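PDB 2INC: TouB protein from Pseudomonas stutzeri, which is a small ubiquitin-like component of toluene o-xylene monooxygenase, an assembly that probably oxygenates aromatic hydrocarbons. Local coordinates for residues Q15-D20 and A33-N38; T58-G63 and S67-R72; Q27-C32 and L77-M82. All coordinates share one frame; numbering follows the deposited sequence.

Contact 1: residues Q15-D20 and A33-N38; sequences QLVPVD and AYHSIN
In this ubiquitin-like fold, Gln15 and Val17 of the outermost strand of this chain, 14-19, meet His35 and Ser36 where the chain leaves helix 25-33. The turn is pinned by Ala33 O, which accepts from Ser36 N at 3.0 Å and from Ile37 N at 2.8 Å. The Gln15 chain leaves CB with CG anti to its own carbonyl carbon (chi1 -60°) and runs extended to the turn, where the amide lies against the backbone of His35. Its CD is 3.8 Å from His35 O, and the amide plane stands almost square to the imidazole, at 82°. An alanine here is likely to open a gap beside the carbonyl and CB of His35, leaving Val17 as the strand's remaining touch on His35. Val17 CG2 comes 3.9 Å from CD2 of the His35 ring, the two side chains running past one another in opposite directions. Tyr34 CD2 sits 3.6 Å above the imidazole plane, over its centre. Ser36 OG is held by a hydrogen bond to Asp11. Leu16 hydrogen-bonds to a chain of another protein. Val17 also packs on Lys31 and Cys32 of the helix, while Ser36 touches Phe8 of strand 2-8, the antiparallel neighbour of strand 14-19.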
loop_
_atom_site.group_PDB
_atom_site.type_symbol
_atom_site.label_atom_id
_atom_site.label_comp_id
_atom_site.label_asym_id
_atom_site.label_seq_id
_atom_site.Cartn_x
_atom_site.Cartn_y
_atom_site.Cartn_z
ATOM N N GLN C 15 15.168 -4.114 -48.631
ATOM C CA GLN C 15 14.222 -5.217 -48.598
ATOM C C GLN C 15 14.769 -6.396 -49.351
ATOM O O GLN C 15 15.574 -6.223 -50.299
ATOM C CB GLN C 15 12.907 -4.819 -49.242
ATOM C CG GLN C 15 12.232 -3.672 -48.571
ATOM C CD GLN C 15 11.036 -3.251 -49.327
ATOM O OE1 GLN C 15 11.148 -2.485 -50.311
ATOM N NE2 GLN C 15 9.852 -3.762 -48.911
ATOM N N LEU C 16 14.320 -7.591 -48.953
ATOM C CA LEU C 16 14.709 -8.801 -49.673
ATOM C C LEU C 16 13.802 -8.951 -50.921
ATOM O O LEU C 16 12.583 -8.921 -50.803
ATOM C CB LEU C 16 14.591 -10.025 -48.768
ATOM C CG LEU C 16 14.701 -11.422 -49.435
ATOM C CD1 LEU C 16 16.131 -11.716 -49.967
ATOM C CD2 LEU C 16 14.267 -12.495 -48.471
ATOM N N VAL C 17 14.408 -9.126 -52.086
ATOM C CA VAL C 17 13.665 -9.269 -53.349
ATOM C C VAL C 17 14.327 -10.429 -54.110
ATOM O O VAL C 17 15.497 -10.324 -54.506
ATOM C CB VAL C 17 13.723 -7.977 -54.189
ATOM C CG1 VAL C 17 13.021 -8.159 -55.519
ATOM C CG2 VAL C 17 13.076 -6.827 -53.452
ATOM N N PRO C 18 13.619 -11.556 -54.234
ATOM C CA PRO C 18 14.136 -12.630 -55.077
ATOM C C PRO C 18 14.065 -12.220 -56.547
ATOM O O PRO C 18 13.078 -11.619 -56.999
ATOM C CB PRO C 18 13.191 -13.806 -54.792
ATOM C CG PRO C 18 11.955 -13.217 -54.255
ATOM C CD PRO C 18 12.320 -11.887 -53.624
ATOM N N VAL C 19 15.142 -12.455 -57.267
ATOM C CA VAL C 19 15.148 -12.181 -58.695
ATOM C C VAL C 19 15.533 -13.503 -59.353
ATOM O O VAL C 19 15.762 -14.482 -58.656
ATOM C CB VAL C 19 16.145 -11.047 -59.085
ATOM C CG1 VAL C 19 15.732 -9.720 -58.478
ATOM C CG2 VAL C 19 17.563 -11.384 -58.706
ATOM N N ASP C 20 15.594 -13.533 -60.679
ATOM C CA ASP C 20 16.059 -14.721 -61.401
ATOM C C ASP C 20 17.431 -14.474 -62.010
ATOM O O ASP C 20 17.707 -13.360 -62.430
ATOM C CB ASP C 20 15.091 -15.024 -62.528
ATOM C CG ASP C 20 15.312 -16.396 -63.105
ATOM O OD1 ASP C 20 14.761 -17.378 -62.536
ATOM O OD2 ASP C 20 16.039 -16.471 -64.125
ATOM N N ALA C 33 10.744 -2.541 -57.794
ATOM C CA ALA C 33 9.752 -1.474 -57.815
ATOM C C ALA C 33 8.461 -1.924 -57.180
ATOM O O ALA C 33 7.809 -1.145 -56.499
ATOM C CB ALA C 33 9.476 -1.014 -59.283
ATOM N N TYR C 34 8.108 -3.186 -57.395
ATOM C CA TYR C 34 6.884 -3.761 -56.885
ATOM C C TYR C 34 6.732 -3.581 -55.348
ATOM O O TYR C 34 5.618 -3.522 -54.814
ATOM C CB TYR C 34 6.864 -5.247 -57.258
ATOM C CG TYR C 34 5.660 -5.976 -56.746
ATOM C CD1 TYR C 34 4.487 -6.024 -57.492
ATOM C CD2 TYR C 34 5.668 -6.602 -55.508
ATOM C CE1 TYR C 34 3.357 -6.687 -57.017
ATOM C CE2 TYR C 34 4.528 -7.260 -55.019
ATOM C CZ TYR C 34 3.391 -7.301 -55.788
ATOM O OH TYR C 34 2.262 -7.948 -55.328
ATOM N N HIS C 35 7.863 -3.533 -54.647
ATOM C CA HIS C 35 7.866 -3.495 -53.182
ATOM C C HIS C 35 8.061 -2.080 -52.654
ATOM O O HIS C 35 8.146 -1.894 -51.431
ATOM C CB HIS C 35 8.938 -4.438 -52.620
ATOM C CG HIS C 35 8.640 -5.883 -52.862
ATOM N ND1 HIS C 35 7.605 -6.553 -52.236
ATOM C CD2 HIS C 35 9.214 -6.779 -53.701
ATOM C CE1 HIS C 35 7.555 -7.798 -52.681
ATOM N NE2 HIS C 35 8.519 -7.960 -53.570
ATOM N N SER C 36 8.102 -1.082 -53.544
ATOM C CA SER C 36 8.387 0.303 -53.137
ATOM C C SER C 36 7.515 1.345 -53.829
ATOM O O SER C 36 6.890 2.166 -53.148
ATOM C CB SER C 36 9.844 0.638 -53.376
ATOM O OG SER C 36 10.686 -0.278 -52.659
ATOM N N ILE C 37 7.466 1.311 -55.174
ATOM C CA ILE C 37 6.667 2.297 -55.944
ATOM C C ILE C 37 5.189 2.096 -55.605
ATOM O O ILE C 37 4.701 0.941 -55.579
ATOM C CB ILE C 37 6.917 2.210 -57.492
ATOM C CG1 ILE C 37 8.385 2.492 -57.868
ATOM C CG2 ILE C 37 5.885 3.112 -58.307
ATOM C CD1 ILE C 37 8.846 3.942 -57.703
ATOM N N ASN C 38 4.479 3.202 -55.337
ATOM C CA ASN C 38 3.077 3.108 -54.929
ATOM C C ASN C 38 2.858 2.421 -53.565
ATOM O O ASN C 38 1.719 2.097 -53.205
ATOM C CB ASN C 38 2.226 2.404 -56.002
ATOM C CG ASN C 38 1.998 3.287 -57.209
ATOM O OD1 ASN C 38 1.694 4.494 -57.065
ATOM N ND2 ASN C 38 2.190 2.719 -58.404
#

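Contact 2: residues T58-G63 and S67-R72; sequences TLFPRG and SDAGLR
Phe60 is the one residue of 58-63 that reaches across, to Ala69 and Leu71 in the loop between the short, weakly bonded strand 59-60 and strand 76-82. Going along from Thr58, the first thing to notice is a backbone atom: Thr58 O lies over the centre of the Phe60 ring, 4.2 Å above its plane. Leu59 takes no part here and packs instead on Met82. Phe60 comes next, with CB directed at the other segment and CG anti to the carbonyl carbon (chi1 -61°), which carries the ring over the loop. Ala69 CB lies over the face opposite the one covered by Thr58 O, 4.4 Å from Phe60 CE1, so the ring is sandwiched between the carbonyl of Thr58, just before the strand, and a methyl group. Ala69 O is close to the same corner, 4.1 Å from Phe60 CE1. Gly70, with a positive phi of 70°, swings the chain round between Ala69 and Leu71. Leu71 CG is anti to its carbonyl carbon; with CD1 extended (chi2 180°), the other methyl, CD2, turns obliquely to the far end of the ring, 4.0 Å from Phe60 CZ and 4.1 Å from Phe60 CE2. The cluster belongs to the hydrophobic core of the ubiquitin-like fold, between helix and sheet: Phe60 and Ala69 both touch Met25 on helix 25-33, Phe60 and Leu71 both touch Leu77 on strand 76-82, and Leu71 goes on to Phe2 and Ile4 of strand 2-8.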
loop_
_atom_site.group_PDB
_atom_site.type_symbol
_atom_site.label_atom_id
_atom_site.label_comp_id
_atom_site.label_asym_id
_atom_site.label_seq_id
_atom_site.Cartn_x
_atom_site.Cartn_y
_atom_site.Cartn_z
ATOM N N THR C 58 28.940 0.784 -58.716
ATOM C CA THR C 58 29.004 0.322 -60.101
ATOM C C THR C 58 27.608 0.261 -60.694
ATOM O O THR C 58 26.714 -0.427 -60.157
ATOM C CB THR C 58 29.623 -1.080 -60.172
ATOM O OG1 THR C 58 31.024 -0.993 -59.893
ATOM C CG2 THR C 58 29.416 -1.725 -61.535
ATOM N N LEU C 59 27.440 0.973 -61.812
ATOM C CA LEU C 59 26.191 0.994 -62.568
ATOM C C LEU C 59 26.139 -0.182 -63.549
ATOM O O LEU C 59 27.086 -0.395 -64.308
ATOM C CB LEU C 59 26.069 2.341 -63.283
ATOM C CG LEU C 59 24.805 2.738 -64.022
ATOM C CD1 LEU C 59 23.542 2.559 -63.166
ATOM C CD2 LEU C 59 24.963 4.206 -64.491
ATOM N N PHE C 60 25.062 -0.972 -63.507
ATOM C CA PHE C 60 24.908 -2.065 -64.455
ATOM C C PHE C 60 24.065 -1.588 -65.653
ATOM O O PHE C 60 23.081 -0.849 -65.462
ATOM C CB PHE C 60 24.243 -3.268 -63.797
ATOM C CG PHE C 60 25.013 -3.821 -62.648
ATOM C CD1 PHE C 60 26.319 -4.261 -62.826
ATOM C CD2 PHE C 60 24.439 -3.909 -61.392
ATOM C CE1 PHE C 60 27.066 -4.768 -61.771
ATOM C CE2 PHE C 60 25.168 -4.427 -60.336
ATOM C CZ PHE C 60 26.489 -4.862 -60.534
ATOM N N PRO C 61 24.445 -1.986 -66.891
ATOM C CA PRO C 61 23.605 -1.543 -68.027
ATOM C C PRO C 61 22.243 -2.224 -67.998
ATOM O O PRO C 61 22.119 -3.326 -67.428
ATOM C CB PRO C 61 24.419 -1.951 -69.269
ATOM C CG PRO C 61 25.793 -2.237 -68.766
ATOM C CD PRO C 61 25.608 -2.759 -67.349
ATOM N N ARG C 62 21.239 -1.582 -68.611
ATOM C CA ARG C 62 19.840 -2.042 -68.525
ATOM C C ARG C 62 19.671 -3.493 -68.923
ATOM O O ARG C 62 18.872 -4.202 -68.329
ATOM C CB ARG C 62 18.873 -1.142 -69.336
ATOM C CG ARG C 62 18.837 0.298 -68.841
ATOM C CD ARG C 62 17.931 1.176 -69.659
ATOM N NE ARG C 62 16.567 0.675 -69.602
ATOM C CZ ARG C 62 15.519 1.269 -70.180
ATOM N NH1 ARG C 62 15.699 2.380 -70.860
ATOM N NH2 ARG C 62 14.292 0.751 -70.067
ATOM N N GLY C 63 20.445 -3.945 -69.916
ATOM C CA GLY C 63 20.223 -5.252 -70.561
ATOM C C GLY C 63 21.037 -6.403 -69.989
ATOM O O GLY C 63 20.735 -7.587 -70.229
ATOM N N SER C 67 22.922 -13.283 -63.962
ATOM C CA SER C 67 23.932 -14.335 -64.211
ATOM C C SER C 67 25.330 -13.804 -64.525
ATOM O O SER C 67 26.338 -14.462 -64.210
ATOM C CB SER C 67 23.482 -15.172 -65.404
ATOM O OG SER C 67 23.780 -16.539 -65.227
ATOM N N ASP C 68 25.384 -12.621 -65.133
ATOM C CA ASP C 68 26.632 -12.016 -65.598
ATOM C C ASP C 68 27.107 -10.885 -64.709
ATOM O O ASP C 68 28.123 -10.232 -64.997
ATOM C CB ASP C 68 26.438 -11.476 -67.031
ATOM C CG ASP C 68 26.017 -12.573 -68.023
ATOM O OD1 ASP C 68 26.533 -13.706 -67.904
ATOM O OD2 ASP C 68 25.174 -12.308 -68.921
ATOM N N ALA C 69 26.356 -10.613 -63.639
ATOM C CA ALA C 69 26.624 -9.401 -62.844
ATOM C C ALA C 69 27.705 -9.606 -61.766
ATOM O O ALA C 69 28.263 -8.615 -61.235
ATOM C CB ALA C 69 25.301 -8.809 -62.251
ATOM N N GLY C 70 28.005 -10.870 -61.445
ATOM C CA GLY C 70 29.043 -11.163 -60.437
ATOM C C GLY C 70 28.578 -10.763 -59.034
ATOM O O GLY C 70 29.328 -10.200 -58.244
ATOM N N LEU C 71 27.321 -11.061 -58.740
ATOM C CA LEU C 71 26.723 -10.693 -57.470
ATOM C C LEU C 71 26.975 -11.806 -56.469
ATOM O O LEU C 71 26.909 -13.004 -56.818
ATOM C CB LEU C 71 25.217 -10.492 -57.644
ATOM C CG LEU C 71 24.720 -9.443 -58.655
ATOM C CD1 LEU C 71 23.177 -9.446 -58.648
ATOM C CD2 LEU C 71 25.318 -8.035 -58.449
ATOM N N ARG C 72 27.224 -11.422 -55.218
ATOM C CA ARG C 72 27.144 -12.383 -54.104
ATOM C C ARG C 72 25.694 -12.554 -53.714
ATOM O O ARG C 72 24.944 -11.579 -53.705
ATOM C CB ARG C 72 27.948 -11.873 -52.912
ATOM C CG ARG C 72 29.429 -11.738 -53.248
ATOM C CD ARG C 72 30.187 -10.887 -52.253
ATOM N NE ARG C 72 29.657 -9.545 -52.164
ATOM C CZ ARG C 72 30.295 -8.531 -51.571
ATOM N NH1 ARG C 72 31.501 -8.707 -51.025
ATOM N NH2 ARG C 72 29.718 -7.339 -51.519
#

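Contact 3: residues Q27-C32 and L77-M82; sequences QVAEKC and LDIIFM
Ile79, on the middle strand of the five-stranded sheet, packs beneath Ala29 and Cys32 of helix 25-33, the helix-on-sheet core of the ubiquitin-like (beta-grasp) fold. From Ile79 CB, which points at the helix, the side chain divides into two branches, one for each helix residue. CG1 is anti to the carbonyl carbon (chi1 -53°), which leaves the short branch, CG2, anti to the backbone N, where it fits under Ala29: Ile79 CG2 is 3.8 Å from Ala29 CB and 4.1 Å from Ala29 CA. A methyl as small as that of Ala29 lets the two backbones come near, with Ala29 CA only 6.4 Å from Ile79 CA. The long branch goes to the next turn. There Ile79 CG1 rests 3.9 Å from Cys32 CB. Cys32 sits three residues on, so it shows the same side of the helix as Ala29. Round about, Cys32 also touches Ile4 and Ser6 of strand 2-8, and Ala29 touches Leu49 of strand 48-53, so the helix lies over the strands on both flanks of 76-82. At the tip of the branch, Ile79 CD1 lies 4.0 Å from the sulfur, SG, of Cys32.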
loop_
_atom_site.group_PDB
_atom_site.type_symbol
_atom_site.label_atom_id
_atom_site.label_comp_id
_atom_site.label_asym_id
_atom_site.label_seq_id
_atom_site.Cartn_x
_atom_site.Cartn_y
_atom_site.Cartn_z
ATOM N N GLN C 27 14.489 -5.946 -65.622
ATOM C CA GLN C 27 13.480 -6.823 -64.999
ATOM C C GLN C 27 13.711 -6.959 -63.475
ATOM O O GLN C 27 12.771 -7.219 -62.720
ATOM C CB GLN C 27 13.464 -8.205 -65.632
ATOM C CG GLN C 27 13.001 -8.145 -67.085
ATOM C CD GLN C 27 13.421 -9.351 -67.892
ATOM O OE1 GLN C 27 14.601 -9.747 -67.896
ATOM N NE2 GLN C 27 12.452 -9.942 -68.607
ATOM N N VAL C 28 14.966 -6.791 -63.057
ATOM C CA VAL C 28 15.273 -6.719 -61.619
ATOM C C VAL C 28 14.627 -5.483 -61.017
ATOM O O VAL C 28 13.954 -5.583 -59.992
ATOM C CB VAL C 28 16.785 -6.708 -61.379
ATOM C CG1 VAL C 28 17.093 -6.331 -59.948
ATOM C CG2 VAL C 28 17.358 -8.083 -61.682
ATOM N N ALA C 29 14.823 -4.321 -61.653
ATOM C CA ALA C 29 14.262 -3.059 -61.155
ATOM C C ALA C 29 12.743 -3.144 -61.052
ATOM O O ALA C 29 12.128 -2.654 -60.080
ATOM C CB ALA C 29 14.710 -1.891 -62.028
ATOM N N GLU C 30 12.131 -3.796 -62.036
ATOM C CA GLU C 30 10.690 -4.068 -62.006
ATOM C C GLU C 30 10.281 -4.822 -60.743
ATOM O O GLU C 30 9.358 -4.411 -60.029
ATOM C CB GLU C 30 10.293 -4.873 -63.260
ATOM C CG GLU C 30 8.905 -5.486 -63.245
ATOM C CD GLU C 30 7.784 -4.447 -63.451
ATOM O OE1 GLU C 30 8.104 -3.221 -63.541
ATOM O OE2 GLU C 30 6.581 -4.861 -63.522
ATOM N N LYS C 31 10.953 -5.936 -60.494
ATOM C CA LYS C 31 10.711 -6.768 -59.340
ATOM C C LYS C 31 10.894 -5.995 -58.040
ATOM O O LYS C 31 10.071 -6.099 -57.154
ATOM C CB LYS C 31 11.603 -8.007 -59.377
ATOM C CG LYS C 31 10.967 -9.144 -60.181
ATOM C CD LYS C 31 11.991 -10.180 -60.542
ATOM C CE LYS C 31 11.361 -11.406 -61.155
ATOM N NZ LYS C 31 12.449 -12.316 -61.650
ATOM N N CYS C 32 11.948 -5.207 -57.952
ATOM C CA CYS C 32 12.145 -4.297 -56.821
ATOM C C CYS C 32 11.041 -3.244 -56.687
ATOM O O CYS C 32 10.452 -3.078 -55.601
ATOM C CB CYS C 32 13.505 -3.620 -56.953
ATOM S SG CYS C 32 14.848 -4.839 -56.814
ATOM N N LEU C 77 21.712 -3.921 -53.763
ATOM C CA LEU C 77 21.642 -3.149 -55.016
ATOM C C LEU C 77 20.805 -1.897 -54.830
ATOM O O LEU C 77 19.664 -1.975 -54.344
ATOM C CB LEU C 77 20.997 -4.026 -56.101
ATOM C CG LEU C 77 21.683 -5.336 -56.439
ATOM C CD1 LEU C 77 20.846 -6.126 -57.452
ATOM C CD2 LEU C 77 23.120 -5.116 -56.909
ATOM N N ASP C 78 21.353 -0.740 -55.209
ATOM C CA ASP C 78 20.572 0.503 -55.275
ATOM C C ASP C 78 19.706 0.501 -56.540
ATOM O O ASP C 78 20.170 0.061 -57.596
ATOM C CB ASP C 78 21.506 1.704 -55.314
ATOM C CG ASP C 78 22.365 1.800 -54.095
ATOM O OD1 ASP C 78 21.880 1.348 -53.005
ATOM O OD2 ASP C 78 23.508 2.317 -54.229
ATOM N N ILE C 79 18.453 0.910 -56.423
ATOM C CA ILE C 79 17.591 1.012 -57.593
ATOM C C ILE C 79 17.275 2.483 -57.654
ATOM O O ILE C 79 16.589 3.047 -56.763
ATOM C CB ILE C 79 16.316 0.133 -57.527
ATOM C CG1 ILE C 79 16.657 -1.316 -57.213
ATOM C CG2 ILE C 79 15.612 0.091 -58.898
ATOM C CD1 ILE C 79 16.895 -1.527 -55.763
ATOM N N ILE C 80 17.847 3.121 -58.672
ATOM C CA ILE C 80 17.825 4.579 -58.789
ATOM C C ILE C 80 17.064 5.085 -60.045
ATOM O O ILE C 80 17.013 4.398 -61.072
ATOM C CB ILE C 80 19.269 5.155 -58.723
ATOM C CG1 ILE C 80 20.099 4.592 -59.865
ATOM C CG2 ILE C 80 19.932 4.757 -57.380
ATOM C CD1 ILE C 80 21.554 5.090 -59.930
ATOM N N PHE C 81 16.449 6.265 -59.920
ATOM C CA PHE C 81 15.792 6.972 -61.036
ATOM C C PHE C 81 16.828 7.698 -61.880
ATOM O O PHE C 81 17.552 8.592 -61.390
ATOM C CB PHE C 81 14.775 7.990 -60.518
ATOM C CG PHE C 81 13.669 7.378 -59.740
ATOM C CD1 PHE C 81 12.569 6.851 -60.381
ATOM C CD2 PHE C 81 13.750 7.289 -58.358
ATOM C CE1 PHE C 81 11.544 6.256 -59.674
ATOM C CE2 PHE C 81 12.733 6.712 -57.641
ATOM C CZ PHE C 81 11.623 6.182 -58.294
ATOM N N MET C 82 16.893 7.302 -63.152
ATOM C CA MET C 82 17.716 8.011 -64.139
ATOM C C MET C 82 16.968 8.299 -65.472
ATOM O O MET C 82 15.834 7.840 -65.697
ATOM C CB MET C 82 19.002 7.227 -64.381
ATOM C CG MET C 82 20.012 7.417 -63.299
ATOM S SD MET C 82 21.344 6.248 -63.546
ATOM C CE MET C 82 22.566 7.278 -64.398
#

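In the fold
From the N terminus, the chain runs through strand 2-8 into strand 14-19 and then helix 25-33. Contact 1 closes the first loop, bringing the turn after the helix back to strand 14-19. Contact 3 starts inside this loop, on the helix, and closes only at the last strand, 76-82, so contacts 1 and 3 cross. Their centres are about 8 Å apart and they touch, as in Val19 against Val28. Contact 2 lies later in the chain than contact 1 and is nested within the long loop of contact 3; its centre is about 17 Å from that of contact 1. Leu77 against Phe60 and Leu71, and Met82 against Leu59, join it to contact 3.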